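Local coordinates for protein type III Pentaketide Synthase (Neurospora crassa, PDB 3EUO) that acts as a type III polyketide synthase of the chalcone synthase family, probably transferring and condensing acyl units into pentaketide chains, at residues P83-A88 with L172-S177; Y321-N326 with S332-S337; T104-T109 with L127-R132; V136-I141 with G146-R151; A94-V99 with A207-N212. All blocks are in the same frame, centred on the assembly; numbering follows the deposited sequence.

Contact 1: P83-A88 with L172-S177; sequences PLAVEA and LALEVS
The methyl of A85 carries this contact: it points from helix 83-88 at strand 172-175 and fits between two leucines, L172 and L174, two positions apart on the strand. A85 CB lies 3.9 Å from L172 CD2 and the same 3.9 Å from L174 CD2, while the other branch of the first leucine, L172 CD1, comes to 3.8 Å from A85 O. Both leucines hold CG anti to the backbone N (chi1 175° and 166°), which sends their paired methyls off the strand toward the helix. With the small side chain of A85 between them, the short helix and strand segments approach to 8.6 Å between their axes, running nearly antiparallel at 152°. Packing thins toward L84, where CB meets L174 CD1 at 4.3 Å. The outer corner of the helix is looser still: P83 faces away and is exposed, and E87 is partly exposed. On the other surface of the strand E175 turns its carboxylate from the helix; OE1 takes bonds from T110, C111 and T112, and OE2 pairs with S332. The leucine side is closed by neighbours: Y119 of helix 119-127 lies on both L172 and L174, V123 of that helix meets A85, F77 from an earlier turn of helix 70-96 covers L174, and strand 204-211 adds A205 and A207.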
# COMPACT_ATOMS: atom_id res chain seq x y z
N PRO A 83 -6.14 16.74 -7.23
CA PRO A 83 -5.96 18.17 -6.94
C PRO A 83 -6.14 18.55 -5.46
O PRO A 83 -5.48 19.48 -4.98
CB PRO A 83 -7.05 18.83 -7.80
CG PRO A 83 -7.26 17.87 -8.92
CD PRO A 83 -7.18 16.53 -8.26
N LEU A 84 -7.02 17.84 -4.76
CA LEU A 84 -7.23 18.07 -3.33
C LEU A 84 -5.98 17.66 -2.57
O LEU A 84 -5.53 18.36 -1.66
CB LEU A 84 -8.43 17.24 -2.81
CG LEU A 84 -9.79 17.41 -3.49
CD1 LEU A 84 -10.79 16.40 -2.95
CD2 LEU A 84 -10.30 18.84 -3.31
N ALA A 85 -5.41 16.52 -2.96
CA ALA A 85 -4.20 15.99 -2.33
C ALA A 85 -3.01 16.91 -2.58
O ALA A 85 -2.18 17.13 -1.69
CB ALA A 85 -3.92 14.59 -2.84
N VAL A 86 -2.94 17.46 -3.79
CA VAL A 86 -1.87 18.38 -4.14
C VAL A 86 -1.98 19.64 -3.27
O VAL A 86 -0.98 20.08 -2.70
CB VAL A 86 -1.86 18.73 -5.66
CG1 VAL A 86 -0.86 19.84 -5.96
CG2 VAL A 86 -1.54 17.49 -6.50
N GLU A 87 -3.18 20.18 -3.14
CA GLU A 87 -3.37 21.41 -2.35
C GLU A 87 -3.14 21.22 -0.85
O GLU A 87 -2.51 22.07 -0.20
CB GLU A 87 -4.74 22.03 -2.65
CG GLU A 87 -5.07 23.30 -1.85
CD GLU A 87 -4.15 24.49 -2.17
OE1 GLU A 87 -3.43 24.47 -3.19
OE2 GLU A 87 -4.17 25.46 -1.38
N ALA A 88 -3.63 20.11 -0.30
CA ALA A 88 -3.41 19.77 1.11
C ALA A 88 -1.91 19.62 1.40
O ALA A 88 -1.41 20.14 2.39
CB ALA A 88 -4.15 18.48 1.48
N LEU A 172 0.14 11.62 3.71
CA LEU A 172 -1.00 12.08 2.92
C LEU A 172 -2.15 11.07 2.89
O LEU A 172 -1.93 9.88 2.68
CB LEU A 172 -0.55 12.40 1.48
CG LEU A 172 -1.60 12.79 0.42
CD1 LEU A 172 -2.22 14.15 0.72
CD2 LEU A 172 -1.00 12.75 -0.99
N ALA A 173 -3.38 11.57 3.07
CA ALA A 173 -4.58 10.75 2.90
C ALA A 173 -5.53 11.42 1.93
O ALA A 173 -5.79 12.63 2.03
CB ALA A 173 -5.27 10.51 4.22
N LEU A 174 -6.03 10.65 0.97
CA LEU A 174 -7.04 11.15 0.04
C LEU A 174 -8.12 10.10 -0.11
O LEU A 174 -7.84 8.93 -0.39
CB LEU A 174 -6.39 11.48 -1.31
CG LEU A 174 -7.29 11.69 -2.54
CD1 LEU A 174 -8.20 12.92 -2.38
CD2 LEU A 174 -6.44 11.81 -3.79
N GLU A 175 -9.38 10.52 0.06
CA GLU A 175 -10.51 9.61 -0.13
C GLU A 175 -11.59 10.31 -0.92
O GLU A 175 -11.92 11.46 -0.65
CB GLU A 175 -11.08 9.11 1.21
CG GLU A 175 -10.06 8.44 2.15
CD GLU A 175 -9.61 7.05 1.70
OE1 GLU A 175 -10.01 6.56 0.62
OE2 GLU A 175 -8.83 6.43 2.46
N VAL A 176 -12.09 9.62 -1.94
CA VAL A 176 -13.27 10.05 -2.69
C VAL A 176 -14.28 8.91 -2.61
O VAL A 176 -14.20 7.94 -3.36
CB VAL A 176 -12.94 10.39 -4.17
CG1 VAL A 176 -14.20 10.84 -4.91
CG2 VAL A 176 -11.85 11.47 -4.26
N SER A 177 -15.21 9.04 -1.67
CA SER A 177 -16.19 7.99 -1.41
C SER A 177 -17.57 8.29 -2.00
O SER A 177 -18.34 7.36 -2.27
CB SER A 177 -16.34 7.79 0.09
OG SER A 177 -16.83 8.98 0.69

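Contact 2: Y321-N326 with S332-S337; sequences YDRYIN and SATIFS
R323 reaches from helix 318-327 to S337 on helix 334-342, with its guanidinium steadied by a strong ion pair on its own helix: NH1 sits 2.8 Å from D322 OD2. R341 NE makes a second salt bridge to D322 OD2, so this carboxylate has two positive partners and is probably kept ionised. Across the contact, R323 NE approaches S337 twice, both times weakly. The bond to S337 O is 3.1 Å long with an N-H...O angle of 144°; that to S337 OG is shorter, 2.8 Å, but badly bent at 115°. A water strengthens the link, accepting from R323 NH2 at 2.7 Å and donating to S337 O at 3.0 Å, and S337 OG is hydrogen-bonded in addition to Y12 OH. The arginine chain is bent at chi2 (63°), which carries CD alongside the serine, near S337 O, before the guanidinium reaches D322. Exchanging the arginine for a leucine would probably leave D322 with a single charged mate and S337 O without its direct and water-carried donors. Farther out the touch is apolar: R323 CB meets T334 CG2 at 4.3 Å, while T334 OG1 turns to S331 O. Side chains of V338 and R341 also lie against R323. Two successive helices joined by a short connection are thus tied together in the C-terminal half of the thiolase fold; in chalcone synthases the connection between the equivalent helices carries the active-site asparagine, probably so here as well.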
# COMPACT_ATOMS: atom_id res chain seq x y z
N TYR A 321 -16.12 16.21 16.71
CA TYR A 321 -17.50 16.66 16.48
C TYR A 321 -17.62 17.68 15.36
O TYR A 321 -18.53 17.58 14.53
CB TYR A 321 -18.11 17.21 17.78
CG TYR A 321 -18.74 16.12 18.61
CD1 TYR A 321 -18.09 15.61 19.73
CD2 TYR A 321 -19.98 15.58 18.26
CE1 TYR A 321 -18.66 14.60 20.50
CE2 TYR A 321 -20.56 14.57 19.02
CZ TYR A 321 -19.90 14.08 20.13
OH TYR A 321 -20.47 13.08 20.88
N ASP A 322 -16.71 18.65 15.34
CA ASP A 322 -16.73 19.71 14.33
C ASP A 322 -16.59 19.14 12.92
O ASP A 322 -17.34 19.52 12.02
CB ASP A 322 -15.60 20.71 14.59
CG ASP A 322 -15.60 21.85 13.60
OD1 ASP A 322 -16.28 22.86 13.86
OD2 ASP A 322 -14.90 21.74 12.56
N ARG A 323 -15.63 18.23 12.74
CA ARG A 323 -15.42 17.55 11.46
C ARG A 323 -16.63 16.70 11.06
O ARG A 323 -17.13 16.79 9.94
CB ARG A 323 -14.16 16.69 11.52
CG ARG A 323 -12.96 17.31 10.86
CD ARG A 323 -12.52 18.60 11.53
NE ARG A 323 -11.84 19.44 10.54
CZ ARG A 323 -12.39 20.47 9.92
NH1 ARG A 323 -13.63 20.85 10.19
NH2 ARG A 323 -11.67 21.14 9.03
N TYR A 324 -17.10 15.90 12.00
CA TYR A 324 -18.17 14.96 11.75
C TYR A 324 -19.47 15.66 11.34
O TYR A 324 -20.09 15.30 10.33
CB TYR A 324 -18.40 14.11 13.00
CG TYR A 324 -19.50 13.09 12.87
CD1 TYR A 324 -19.32 11.94 12.09
CD2 TYR A 324 -20.71 13.27 13.52
CE1 TYR A 324 -20.35 10.99 11.98
CE2 TYR A 324 -21.74 12.33 13.40
CZ TYR A 324 -21.55 11.21 12.64
OH TYR A 324 -22.57 10.30 12.54
N ILE A 325 -19.86 16.67 12.11
CA ILE A 325 -21.11 17.37 11.85
C ILE A 325 -21.07 18.13 10.52
O ILE A 325 -22.03 18.09 9.76
CB ILE A 325 -21.50 18.32 13.01
CG1 ILE A 325 -21.80 17.50 14.27
CG2 ILE A 325 -22.71 19.17 12.64
CD1 ILE A 325 -21.98 18.33 15.55
N ASN A 326 -19.96 18.82 10.26
CA ASN A 326 -19.88 19.72 9.13
C ASN A 326 -19.32 19.12 7.83
O ASN A 326 -19.47 19.73 6.77
CB ASN A 326 -19.10 20.97 9.54
CG ASN A 326 -19.77 21.70 10.67
OD1 ASN A 326 -19.29 21.71 11.80
ND2 ASN A 326 -20.93 22.30 10.39
N SER A 332 -9.85 7.76 5.78
CA SER A 332 -8.48 7.99 6.27
C SER A 332 -8.07 9.47 6.35
O SER A 332 -7.13 9.81 7.07
CB SER A 332 -7.46 7.23 5.42
OG SER A 332 -7.35 7.82 4.13
N ALA A 333 -8.76 10.33 5.59
CA ALA A 333 -8.41 11.76 5.53
C ALA A 333 -8.93 12.58 6.71
O ALA A 333 -8.50 13.72 6.92
CB ALA A 333 -8.90 12.36 4.21
N THR A 334 -9.83 12.00 7.50
CA THR A 334 -10.51 12.78 8.54
C THR A 334 -9.60 13.11 9.72
O THR A 334 -9.70 14.20 10.29
CB THR A 334 -11.77 12.07 9.08
OG1 THR A 334 -12.54 11.56 7.99
CG2 THR A 334 -12.63 13.05 9.88
N ILE A 335 -8.73 12.18 10.10
CA ILE A 335 -7.95 12.36 11.32
C ILE A 335 -7.02 13.57 11.25
O ILE A 335 -6.91 14.31 12.24
CB ILE A 335 -7.23 11.06 11.81
CG1 ILE A 335 -6.67 11.24 13.24
CG2 ILE A 335 -6.11 10.64 10.86
CD1 ILE A 335 -7.71 11.68 14.28
N PHE A 336 -6.36 13.78 10.11
CA PHE A 336 -5.48 14.96 10.00
C PHE A 336 -6.31 16.24 9.96
O PHE A 336 -5.86 17.29 10.42
CB PHE A 336 -4.54 14.88 8.78
CG PHE A 336 -3.55 13.72 8.82
CD1 PHE A 336 -3.20 13.10 10.01
CD2 PHE A 336 -2.95 13.28 7.63
CE1 PHE A 336 -2.29 12.03 10.03
CE2 PHE A 336 -2.04 12.23 7.64
CZ PHE A 336 -1.70 11.60 8.83
N SER A 337 -7.52 16.14 9.42
CA SER A 337 -8.47 17.24 9.41
C SER A 337 -8.86 17.62 10.85
O SER A 337 -8.90 18.80 11.19
CB SER A 337 -9.71 16.88 8.59
OG SER A 337 -10.59 17.98 8.48
O HOH W 1 -8.93 20.96 9.11

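Contact 3: T104-T109 with L127-R132; sequences THMVST and LGLSDR
No flat group enters the touch of M106 with L127 and L129; the H105 ring, one residue before M106, points to the other surface of strand 105-109. At the edge of that imidazole, in its plane, T104 OG1 is hydrogen-bonded to H105 ND1 at 2.7 Å, which fixes the ring's rotation, and T104 OG1 also pairs with R168 N. H160 meets the same ring edge-to-face. M106 works on the opposite surface. Its chain runs extended through chi1 and chi2, CG anti to the backbone N at -175°, and bends at chi3 (-95°), but the position of CE is doubtful. As modelled, M106 CE lies 4.2 Å from L127 CD1, and its approach to L129 CD1 is too close to be trusted; as modelled, too, the M106 and L129 side chains cross at about a right angle. Strand 105-109, helix 119-127 and strand 134-138 form a beta-alpha-beta crossover, the two strands lying parallel and adjacent in the main sheet. L127 stands at the end of the helix and L129 in the loop that leads back to strand 134-138. That loop opens with a Schellman motif: G128, at a phi of 74°, ends the helix. It then tightens into an ST turn in which R132 N donates to S130 OG at 3.0 Å. A124 of the helix packs on both M106 and L129. Farther along the loop, D131 and R132 meet the second subunit, with R132 NE weakly bonded to N231 O there.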
# COMPACT_ATOMS: atom_id res chain seq x y z
N THR A 104 11.93 13.89 1.91
CA THR A 104 12.75 12.68 1.79
C THR A 104 11.93 11.40 1.57
O THR A 104 12.41 10.46 0.95
CB THR A 104 13.63 12.47 3.04
OG1 THR A 104 12.78 12.34 4.19
CG2 THR A 104 14.60 13.64 3.24
N HIS A 105 10.72 11.38 2.12
CA HIS A 105 9.82 10.23 1.99
C HIS A 105 8.41 10.76 1.80
O HIS A 105 8.11 11.90 2.18
CB HIS A 105 9.77 9.37 3.26
CG HIS A 105 11.08 8.88 3.79
ND1 HIS A 105 12.04 9.72 4.31
CD2 HIS A 105 11.54 7.62 3.99
CE1 HIS A 105 13.06 9.00 4.76
NE2 HIS A 105 12.77 7.72 4.59
N MET A 106 7.54 9.91 1.28
CA MET A 106 6.11 10.19 1.19
C MET A 106 5.40 8.92 1.67
O MET A 106 5.75 7.82 1.23
CB MET A 106 5.73 10.52 -0.25
CG MET A 106 4.28 10.94 -0.49
SD MET A 106 4.07 11.45 -2.23
CE MET A 106 4.29 13.21 -2.14
N VAL A 107 4.47 9.05 2.61
CA VAL A 107 3.63 7.91 3.01
C VAL A 107 2.18 8.31 2.76
O VAL A 107 1.67 9.21 3.42
CB VAL A 107 3.81 7.50 4.50
CG1 VAL A 107 2.93 6.29 4.83
CG2 VAL A 107 5.27 7.18 4.80
N SER A 108 1.54 7.63 1.81
CA SER A 108 0.20 7.99 1.36
C SER A 108 -0.77 6.86 1.61
O SER A 108 -0.38 5.70 1.67
CB SER A 108 0.19 8.34 -0.14
OG SER A 108 1.12 9.37 -0.42
N THR A 109 -2.05 7.20 1.72
CA THR A 109 -3.07 6.17 1.88
C THR A 109 -4.33 6.55 1.12
O THR A 109 -4.62 7.73 0.91
CB THR A 109 -3.35 5.89 3.38
OG1 THR A 109 -4.17 4.72 3.52
CG2 THR A 109 -4.00 7.07 4.07
N LEU A 127 3.77 18.29 -7.26
CA LEU A 127 4.49 19.02 -6.23
C LEU A 127 5.96 19.28 -6.58
O LEU A 127 6.63 20.10 -5.94
CB LEU A 127 4.42 18.28 -4.88
CG LEU A 127 3.06 18.17 -4.19
CD1 LEU A 127 3.14 17.15 -3.06
CD2 LEU A 127 2.59 19.52 -3.65
N GLY A 128 6.47 18.58 -7.60
CA GLY A 128 7.86 18.74 -8.02
C GLY A 128 8.84 18.10 -7.05
O GLY A 128 9.97 18.56 -6.89
N LEU A 129 8.42 17.01 -6.41
CA LEU A 129 9.28 16.30 -5.46
C LEU A 129 10.42 15.55 -6.16
O LEU A 129 10.40 15.39 -7.38
CB LEU A 129 8.46 15.36 -4.57
CG LEU A 129 7.32 16.01 -3.79
CD1 LEU A 129 6.72 15.02 -2.82
CD2 LEU A 129 7.80 17.26 -3.04
N SER A 130 11.40 15.11 -5.38
CA SER A 130 12.61 14.48 -5.89
C SER A 130 12.34 13.23 -6.73
O SER A 130 11.44 12.45 -6.41
CB SER A 130 13.52 14.10 -4.71
OG SER A 130 14.71 13.46 -5.16
N ASP A 131 13.11 13.04 -7.79
CA ASP A 131 13.04 11.78 -8.55
C ASP A 131 13.55 10.60 -7.71
O ASP A 131 13.35 9.45 -8.10
CB ASP A 131 13.81 11.89 -9.86
CG ASP A 131 15.31 11.93 -9.66
OD1 ASP A 131 15.75 12.64 -8.74
OD2 ASP A 131 16.04 11.27 -10.43
N ARG A 132 14.18 10.90 -6.58
CA ARG A 132 14.67 9.86 -5.66
C ARG A 132 13.85 9.74 -4.36
O ARG A 132 14.26 9.05 -3.41
CB ARG A 132 16.16 10.08 -5.34
CG ARG A 132 17.09 9.91 -6.56
CD ARG A 132 18.37 9.15 -6.20
NE ARG A 132 18.09 7.80 -5.69
CZ ARG A 132 18.11 7.45 -4.40
NH1 ARG A 132 18.43 8.33 -3.45
NH2 ARG A 132 17.82 6.21 -4.05

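Contact 4: V136-I141 with G146-R151; sequences VLLHGI and GLAALR
L138 and I141 each lay one methyl against helix 146-151, and both find alanines. I141 CD1 meets A148 CB at 3.6 Å, end to end. L138 CD1 lies over the backbone between the two alanines, 3.7 Å from A149 CA and 4.0 Å from A149 CB. Small residues on this helical surface let the leucine sink onto the main chain instead of stopping at side chains. I141 puts CG1 in the crowded position between backbone N and carbonyl carbon (chi1 57°), which directs its extended arm at A148. The backbone reaches that point through G140, whose phi of 88° and psi of -3° would jam a CB against the carbonyl O of H139. In the next shell, T109 of strand 105-109 packs on both L138 and I141, and V107 covers A149. The helix is anchored beyond by R151, whose NH2 forms a salt bridge with E372 and NH1 another with E134 of the second subunit. V136 of that subunit also packs on L138, placing the strand at the dimer interface. Strand, glycine-containing turn and helix make up the segment around C143, which is oxidised to 3-sulfinoalanine in this crystal. In chalcone synthases the nucleophilic cysteine sits at the start of the corresponding buried helix of the thiolase fold, and C143 probably occupies that site.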
# COMPACT_ATOMS: atom_id res chain seq x y z
N VAL A 136 5.73 5.27 -0.11
CA VAL A 136 4.95 4.16 0.41
C VAL A 136 3.48 4.52 0.19
O VAL A 136 2.99 5.52 0.74
CB VAL A 136 5.20 3.95 1.93
CG1 VAL A 136 4.14 3.04 2.56
CG2 VAL A 136 6.60 3.40 2.18
N LEU A 137 2.80 3.71 -0.62
CA LEU A 137 1.35 3.84 -0.79
C LEU A 137 0.67 2.69 -0.08
O LEU A 137 0.71 1.55 -0.56
CB LEU A 137 0.94 3.87 -2.27
CG LEU A 137 -0.57 3.92 -2.58
CD1 LEU A 137 -1.26 5.14 -1.95
CD2 LEU A 137 -0.84 3.86 -4.08
N LEU A 138 0.03 3.00 1.04
CA LEU A 138 -0.64 1.98 1.85
C LEU A 138 -1.96 1.54 1.24
O LEU A 138 -2.69 2.35 0.66
CB LEU A 138 -0.90 2.51 3.26
CG LEU A 138 0.33 2.91 4.06
CD1 LEU A 138 -0.09 3.43 5.43
CD2 LEU A 138 1.30 1.73 4.23
N HIS A 139 -2.26 0.26 1.39
CA HIS A 139 -3.55 -0.29 0.98
C HIS A 139 -4.11 -1.17 2.09
O HIS A 139 -3.40 -1.51 3.03
CB HIS A 139 -3.38 -1.12 -0.30
CG HIS A 139 -4.57 -1.07 -1.21
ND1 HIS A 139 -5.40 -2.16 -1.42
CD2 HIS A 139 -5.07 -0.07 -1.97
CE1 HIS A 139 -6.35 -1.82 -2.27
NE2 HIS A 139 -6.18 -0.56 -2.61
N GLY A 140 -5.39 -1.53 1.99
CA GLY A 140 -5.98 -2.55 2.85
C GLY A 140 -6.56 -2.10 4.18
O GLY A 140 -7.14 -2.91 4.90
N ILE A 141 -6.44 -0.81 4.50
CA ILE A 141 -6.73 -0.35 5.87
C ILE A 141 -7.89 0.65 6.05
O ILE A 141 -8.29 0.93 7.19
CB ILE A 141 -5.45 0.20 6.56
CG1 ILE A 141 -4.84 1.33 5.71
CG2 ILE A 141 -4.46 -0.95 6.77
CD1 ILE A 141 -3.52 1.87 6.23
N GLY A 146 -4.98 7.13 8.11
CA GLY A 146 -4.31 8.38 8.49
C GLY A 146 -3.33 8.12 9.61
O GLY A 146 -2.14 8.42 9.49
N LEU A 147 -3.81 7.54 10.71
CA LEU A 147 -2.92 7.20 11.81
C LEU A 147 -1.92 6.09 11.47
O LEU A 147 -0.79 6.09 11.97
CB LEU A 147 -3.71 6.88 13.09
CG LEU A 147 -4.40 8.08 13.75
CD1 LEU A 147 -4.99 7.69 15.10
CD2 LEU A 147 -3.45 9.29 13.90
N ALA A 148 -2.33 5.14 10.62
CA ALA A 148 -1.39 4.11 10.16
C ALA A 148 -0.24 4.71 9.35
O ALA A 148 0.92 4.33 9.53
CB ALA A 148 -2.11 3.01 9.36
N ALA A 149 -0.57 5.66 8.47
CA ALA A 149 0.44 6.35 7.69
C ALA A 149 1.37 7.15 8.60
O ALA A 149 2.58 7.15 8.40
CB ALA A 149 -0.22 7.26 6.65
N LEU A 150 0.80 7.82 9.61
CA LEU A 150 1.60 8.58 10.56
C LEU A 150 2.62 7.70 11.31
O LEU A 150 3.78 8.08 11.45
CB LEU A 150 0.71 9.33 11.57
CG LEU A 150 1.44 10.30 12.50
CD1 LEU A 150 2.07 11.48 11.74
CD2 LEU A 150 0.51 10.79 13.59
N ARG A 151 2.17 6.53 11.78
CA ARG A 151 3.02 5.61 12.53
C ARG A 151 4.11 5.03 11.63
O ARG A 151 5.27 4.88 12.04
CB ARG A 151 2.16 4.50 13.14
CG ARG A 151 2.94 3.39 13.85
CD ARG A 151 2.01 2.35 14.51
NE ARG A 151 0.96 1.89 13.61
CZ ARG A 151 1.16 1.06 12.59
NH1 ARG A 151 2.38 0.58 12.35
NH2 ARG A 151 0.14 0.71 11.81

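Contact 5: A94-V99 with A207-N212; sequences AEARLV and AVILSN
Next to A96, which packs on I209, the carboxylate oxygen E95 OE1 is gripped twice: by a salt bridge from R343 NH2 and by a hydrogen bond from L8 N, tying the end of helix 70-96 to strand 4-11. Beyond this the helix stops. R97 takes a positive phi of 57° in a Schellman motif, with R97 N weakly bonded to A94 O at 3.1 Å. Its guanidinium folds back so that NH1 reaches E95 O edge-on, a long and weak bond of 3.4 Å. This reversal brings L98 round to the sheet beside A96. Between them they take the two branches of I209: A96 CB touches I209 CG1 at 3.9 Å, and L98 CD1 touches I209 CG2 at 3.6 Å. The isoleucine divides its branches by its first torsion, CG1 lying anti to the carbonyl carbon (chi1 -58°) and CG2 anti to the backbone N. The L98 and I209 side chains run antiparallel past one another, meeting at those methyls. A92 and M93, from the preceding turn of the helix, and T6 of strand 4-11 also pack on I209. V208 and L210, alternating with I209 along strand 207-211, turn to helix 145-162 on the other surface. Helices packed on both surfaces of a sheet, helix 70-96 outside and helix 145-162 inside, fit the layered alpha-beta-alpha-beta-alpha build of the thiolase fold.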
# COMPACT_ATOMS: atom_id res chain seq x y z
N ALA A 94 3.98 24.31 3.16
CA ALA A 94 4.09 25.76 3.37
C ALA A 94 4.20 26.11 4.85
O ALA A 94 5.02 26.94 5.24
CB ALA A 94 2.90 26.49 2.73
N GLU A 95 3.38 25.47 5.68
CA GLU A 95 3.43 25.70 7.12
C GLU A 95 4.76 25.23 7.70
O GLU A 95 5.30 25.86 8.61
CB GLU A 95 2.27 25.02 7.84
CG GLU A 95 2.31 25.20 9.36
CD GLU A 95 1.02 24.82 10.06
OE1 GLU A 95 0.40 23.80 9.68
OE2 GLU A 95 0.63 25.55 11.01
N ALA A 96 5.29 24.13 7.15
CA ALA A 96 6.55 23.54 7.62
C ALA A 96 7.76 24.30 7.08
O ALA A 96 8.89 24.04 7.49
CB ALA A 96 6.62 22.08 7.23
N ARG A 97 7.50 25.24 6.17
CA ARG A 97 8.54 26.02 5.49
C ARG A 97 9.55 25.13 4.76
O ARG A 97 10.78 25.31 4.86
CB ARG A 97 9.19 27.01 6.47
CG ARG A 97 8.30 28.21 6.69
CD ARG A 97 8.64 28.99 7.94
NE ARG A 97 7.86 30.23 7.99
CZ ARG A 97 6.55 30.31 8.26
NH1 ARG A 97 5.82 29.22 8.50
NH2 ARG A 97 5.96 31.50 8.27
N LEU A 98 9.00 24.17 4.03
CA LEU A 98 9.79 23.21 3.27
C LEU A 98 9.56 23.35 1.77
O LEU A 98 8.43 23.49 1.31
CB LEU A 98 9.47 21.77 3.71
CG LEU A 98 9.90 21.37 5.13
CD1 LEU A 98 9.35 20.00 5.48
CD2 LEU A 98 11.41 21.40 5.31
N VAL A 99 10.66 23.31 1.02
CA VAL A 99 10.58 23.31 -0.44
C VAL A 99 10.64 21.85 -0.93
O VAL A 99 11.07 20.97 -0.18
CB VAL A 99 11.71 24.18 -1.05
CG1 VAL A 99 11.52 25.65 -0.64
CG2 VAL A 99 13.07 23.68 -0.63
N ALA A 207 -3.04 16.29 4.89
CA ALA A 207 -1.62 15.95 4.93
C ALA A 207 -0.94 16.56 6.14
O ALA A 207 -1.38 17.59 6.66
CB ALA A 207 -0.93 16.42 3.65
N VAL A 208 0.10 15.88 6.61
CA VAL A 208 1.01 16.44 7.60
C VAL A 208 2.45 16.24 7.13
O VAL A 208 2.74 15.36 6.32
CB VAL A 208 0.83 15.86 9.03
CG1 VAL A 208 -0.61 16.06 9.52
CG2 VAL A 208 1.23 14.38 9.10
N ILE A 209 3.34 17.09 7.63
CA ILE A 209 4.77 16.86 7.50
C ILE A 209 5.27 16.32 8.83
O ILE A 209 5.06 16.95 9.87
CB ILE A 209 5.54 18.15 7.16
CG1 ILE A 209 5.01 18.77 5.86
CG2 ILE A 209 7.04 17.85 7.12
CD1 ILE A 209 5.12 17.85 4.62
N LEU A 210 5.88 15.13 8.79
CA LEU A 210 6.56 14.59 9.97
C LEU A 210 8.06 14.70 9.77
O LEU A 210 8.60 14.16 8.79
CB LEU A 210 6.17 13.13 10.23
CG LEU A 210 6.61 12.55 11.59
CD1 LEU A 210 5.86 13.22 12.76
CD2 LEU A 210 6.42 11.04 11.63
N SER A 211 8.71 15.39 10.70
CA SER A 211 10.16 15.58 10.66
C SER A 211 10.84 14.80 11.77
O SER A 211 10.26 14.64 12.85
CB SER A 211 10.49 17.07 10.81
OG SER A 211 11.90 17.26 10.88
N ASN A 212 12.07 14.34 11.53
CA ASN A 212 12.88 13.72 12.58
C ASN A 212 13.83 14.70 13.28
O ASN A 212 14.70 14.29 14.05
CB ASN A 212 13.65 12.51 12.05
CG ASN A 212 14.83 12.89 11.18
OD1 ASN A 212 14.98 14.06 10.78
ND2 ASN A 212 15.69 11.91 10.86

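How the contacts relate
Contacts 1, 3, 4 and 5 lie in the N-terminal half of the thiolase fold and all reach one sheet, in which strands 134-138, 105-109, 168-175 and 204-211 are successive neighbours. Contacts 1 and 5 share helix 70-96, their centres about 16 Å apart; their segments alternate along the chain, and contacts 3 and 4 fall in sequence between. Contacts 3 and 4 are joined directly by backbone bonds between S108 and both V136 and L138, and both touch the second subunit. Contact 2 comes last and belongs to the C-terminal half, yet its F336 packs on G146 and V208 and its I335 on L147, knitting the two halves together around the buried centre.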